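Local coordinates for protein peptidyl-tRNA hydrolase (Thermoplasma acidophilum, PDB 1RLK) that probably hydrolyses peptidyl-tRNAs that drop off the ribosome during protein synthesis, freeing the tRNA from its N-acylated amino acid, at residues V6-K11 against V56-L61. Numbering follows the deposited sequence.
Sequences VIAVRK and VKVNDL
Ala8 and Val56 pair in parallel register; Ala8 CB lies 3.6 Å from Val56 CG2 and 4.0 Å from Val58 CG1, so the small methyl meets a branch of each valine on the face that Ile64 and Ile67 of helix 61-74 cover. With CG1 anti to the carbonyl carbon (chi1 -64°), CG2 of Val56 falls between the backbone N and the carbonyl carbon and also reaches Val6 CG1. Three backbone hydrogen bonds fasten this buried part: Val56 N to Ile7 O, Val9 N to Val56 O, and Val58 N to Val9 O at 2.8 Å. A fourth, Lys11 N to Val58 O, carries the pairing to its exposed end.

There the contact is looser and faces solvent. Lys11 runs alongside Asn59, and its NZ donates to Asn59 OD1 at 2.6 Å, tilted 27° from the amide plane, while Lys11 CE rests 3.6 Å from Lys57 CD. Arg10, by contrast, is anchored on the face of Ala8 and Val58. It bends at chi3 and lays one guanidinium face over Leu61, whose CB stands 3.9 Å above the plane, offset toward the rim; NE forms a salt bridge with Asp12 and NH1 bonds Ile94 O. An alanine in place of Arg10 would probably leave Asp12 without its cationic mate and Ile94 O without this donor, and uncover Leu61. Edge strand 53-58 lies parallel to inner strand 3-10, a beta-alpha-beta crossover through helices 17-38 and 40-48 in the mixed sheet of the PTH2 fold.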
ATOM      1  N   VAL A   6       4.629  -2.752   1.856  1.00 17.21           N
ATOM      2  CA  VAL A   6       3.411  -3.514   2.072  1.00 17.10           C
ATOM      3  C   VAL A   6       2.263  -2.870   1.318  1.00 16.95           C
ATOM      4  O   VAL A   6       2.139  -1.651   1.329  1.00 15.56           O
ATOM      5  CB  VAL A   6       2.992  -3.541   3.566  1.00 17.21           C
ATOM      6  CG1 VAL A   6       1.730  -4.376   3.768  1.00 17.35           C
ATOM      7  CG2 VAL A   6       4.105  -4.018   4.417  1.00 18.22           C
ATOM      8  N   ILE A   7       1.413  -3.680   0.699  1.00 16.71           N
ATOM      9  CA  ILE A   7       0.160  -3.190   0.165  1.00 17.45           C
ATOM     10  C   ILE A   7      -0.966  -3.997   0.750  1.00 17.79           C
ATOM     11  O   ILE A   7      -0.959  -5.218   0.673  1.00 18.07           O
ATOM     12  CB  ILE A   7       0.123  -3.261  -1.385  1.00 16.95           C
ATOM     13  CG1 ILE A   7       1.345  -2.575  -1.976  1.00 16.98           C
ATOM     14  CG2 ILE A   7      -1.150  -2.603  -1.899  1.00 18.22           C
ATOM     15  CD1 ILE A   7       2.469  -3.523  -2.323  1.00 14.80           C
ATOM     16  N   ALA A   8      -1.932  -3.310   1.348  1.00 18.38           N
ATOM     17  CA  ALA A   8      -3.081  -3.941   1.968  1.00 18.37           C
ATOM     18  C   ALA A   8      -4.295  -3.722   1.083  1.00 19.38           C
ATOM     19  O   ALA A   8      -4.627  -2.580   0.769  1.00 19.06           O
ATOM     20  CB  ALA A   8      -3.313  -3.364   3.363  1.00 18.84           C
ATOM     21  N   VAL A   9      -4.952  -4.824   0.721  1.00 19.98           N
ATOM     22  CA  VAL A   9      -5.989  -4.884  -0.291  1.00 21.00           C
ATOM     23  C   VAL A   9      -7.317  -5.221   0.367  1.00 22.16           C
ATOM     24  O   VAL A   9      -7.385  -6.143   1.166  1.00 22.11           O
ATOM     25  CB  VAL A   9      -5.644  -5.969  -1.315  1.00 21.09           C
ATOM     26  CG1 VAL A   9      -6.720  -6.080  -2.398  1.00 21.93           C
ATOM     27  CG2 VAL A   9      -4.282  -5.691  -1.912  1.00 21.57           C
ATOM     28  N   ARG A  10      -8.369  -4.471   0.038  1.00 23.47           N
ATOM     29  CA  ARG A  10      -9.740  -4.784   0.483  1.00 24.81           C
ATOM     30  C   ARG A  10     -10.271  -6.053  -0.161  1.00 26.40           C
ATOM     31  O   ARG A  10     -10.178  -6.210  -1.383  1.00 26.58           O
ATOM     32  CB  ARG A  10     -10.710  -3.632   0.159  1.00 24.61           C
ATOM     33  CG  ARG A  10     -10.573  -2.441   1.067  1.00 23.96           C
ATOM     34  CD  ARG A  10     -11.530  -1.281   0.724  1.00 23.36           C
ATOM     35  NE  ARG A  10     -12.939  -1.673   0.832  1.00 24.81           N
ATOM     36  CZ  ARG A  10     -13.968  -0.854   0.600  1.00 26.29           C
ATOM     37  NH1 ARG A  10     -13.774   0.397   0.220  1.00 25.89           N
ATOM     38  NH2 ARG A  10     -15.207  -1.285   0.746  1.00 28.10           N
ATOM     39  N   LYS A  11     -10.849  -6.941   0.657  1.00 27.74           N
ATOM     40  CA  LYS A  11     -11.397  -8.213   0.178  1.00 29.18           C
ATOM     41  C   LYS A  11     -12.912  -8.149  -0.042  1.00 29.66           C
ATOM     42  O   LYS A  11     -13.474  -9.014  -0.693  1.00 29.71           O
ATOM     43  CB  LYS A  11     -11.037  -9.371   1.131  1.00 29.84           C
ATOM     44  CG  LYS A  11     -11.593  -9.252   2.561  1.00 32.47           C
ATOM     45  CD  LYS A  11     -11.636 -10.600   3.330  1.00 35.61           C
ATOM     46  CE  LYS A  11     -10.268 -11.012   3.851  1.00 37.23           C
ATOM     47  NZ  LYS A  11     -10.222 -11.158   5.346  1.00 40.04           N
ATOM     48  N   VAL A  56      -1.074  -8.015   1.759  1.00 20.45           N
ATOM     49  CA  VAL A  56      -2.038  -8.543   2.707  1.00 20.85           C
ATOM     50  C   VAL A  56      -3.436  -8.153   2.278  1.00 21.49           C
ATOM     51  O   VAL A  56      -3.633  -7.253   1.443  1.00 20.66           O
ATOM     52  CB  VAL A  56      -1.751  -8.044   4.140  1.00 21.05           C
ATOM     53  CG1 VAL A  56      -0.407  -8.557   4.621  1.00 21.29           C
ATOM     54  CG2 VAL A  56      -1.812  -6.481   4.250  1.00 21.79           C
ATOM     55  N   LYS A  57      -4.416  -8.837   2.845  1.00 22.13           N
ATOM     56  CA  LYS A  57      -5.801  -8.514   2.616  1.00 23.10           C
ATOM     57  C   LYS A  57      -6.447  -8.038   3.918  1.00 23.44           C
ATOM     58  O   LYS A  57      -6.050  -8.457   5.004  1.00 23.14           O
ATOM     59  CB  LYS A  57      -6.546  -9.676   1.973  1.00 23.43           C
ATOM     60  CG  LYS A  57      -6.680 -10.942   2.799  1.00 26.55           C
ATOM     61  CD  LYS A  57      -7.345 -12.049   1.979  1.00 28.51           C
ATOM     62  CE  LYS A  57      -7.058 -13.443   2.550  1.00 30.41           C
ATOM     63  NZ  LYS A  57      -8.192 -14.374   2.330  1.00 31.18           N
ATOM     64  N   VAL A  58      -7.392  -7.108   3.790  1.00 23.65           N
ATOM     65  CA  VAL A  58      -8.105  -6.540   4.928  1.00 23.81           C
ATOM     66  C   VAL A  58      -9.603  -6.649   4.657  1.00 24.14           C
ATOM     67  O   VAL A  58     -10.038  -6.780   3.514  1.00 23.17           O
ATOM     68  CB  VAL A  58      -7.642  -5.083   5.262  1.00 23.76           C
ATOM     69  CG1 VAL A  58      -6.177  -5.070   5.539  1.00 23.73           C
ATOM     70  CG2 VAL A  58      -7.990  -4.085   4.158  1.00 23.12           C
ATOM     71  N   ASN A  59     -10.393  -6.634   5.716  1.00 25.14           N
ATOM     72  CA  ASN A  59     -11.813  -6.953   5.598  1.00 25.77           C
ATOM     73  C   ASN A  59     -12.643  -5.835   4.992  1.00 25.72           C
ATOM     74  O   ASN A  59     -13.627  -6.087   4.302  1.00 25.29           O
ATOM     75  CB  ASN A  59     -12.385  -7.291   6.975  1.00 26.68           C
ATOM     76  CG  ASN A  59     -11.929  -8.635   7.462  1.00 28.77           C
ATOM     77  OD1 ASN A  59     -11.758  -9.566   6.666  1.00 31.56           O
ATOM     78  ND2 ASN A  59     -11.732  -8.757   8.776  1.00 32.13           N
ATOM     79  N   ASP A  60     -12.258  -4.596   5.268  1.00 25.71           N
ATOM     80  CA  ASP A  60     -13.102  -3.483   4.861  1.00 25.86           C
ATOM     81  C   ASP A  60     -12.374  -2.146   4.903  1.00 25.54           C
ATOM     82  O   ASP A  60     -11.176  -2.064   5.194  1.00 24.61           O
ATOM     83  CB  ASP A  60     -14.404  -3.462   5.703  1.00 26.09           C
ATOM     84  CG  ASP A  60     -14.150  -3.466   7.189  1.00 26.86           C
ATOM     85  OD1 ASP A  60     -13.162  -2.859   7.655  1.00 26.87           O
ATOM     86  OD2 ASP A  60     -14.913  -4.053   7.985  1.00 32.02           O
ATOM     87  N   LEU A  61     -13.118  -1.094   4.576  1.00 25.39           N
ATOM     88  CA  LEU A  61     -12.581   0.247   4.514  1.00 25.04           C
ATOM     89  C   LEU A  61     -12.029   0.687   5.847  1.00 24.98           C
ATOM     90  O   LEU A  61     -10.982   1.312   5.918  1.00 24.32           O
ATOM     91  CB  LEU A  61     -13.675   1.214   4.028  1.00 24.89           C
ATOM     92  CG  LEU A  61     -13.173   2.619   3.708  1.00 26.16           C
ATOM     93  CD1 LEU A  61     -12.001   2.552   2.744  1.00 26.04           C
ATOM     94  CD2 LEU A  61     -14.333   3.421   3.116  1.00 27.16           C
TER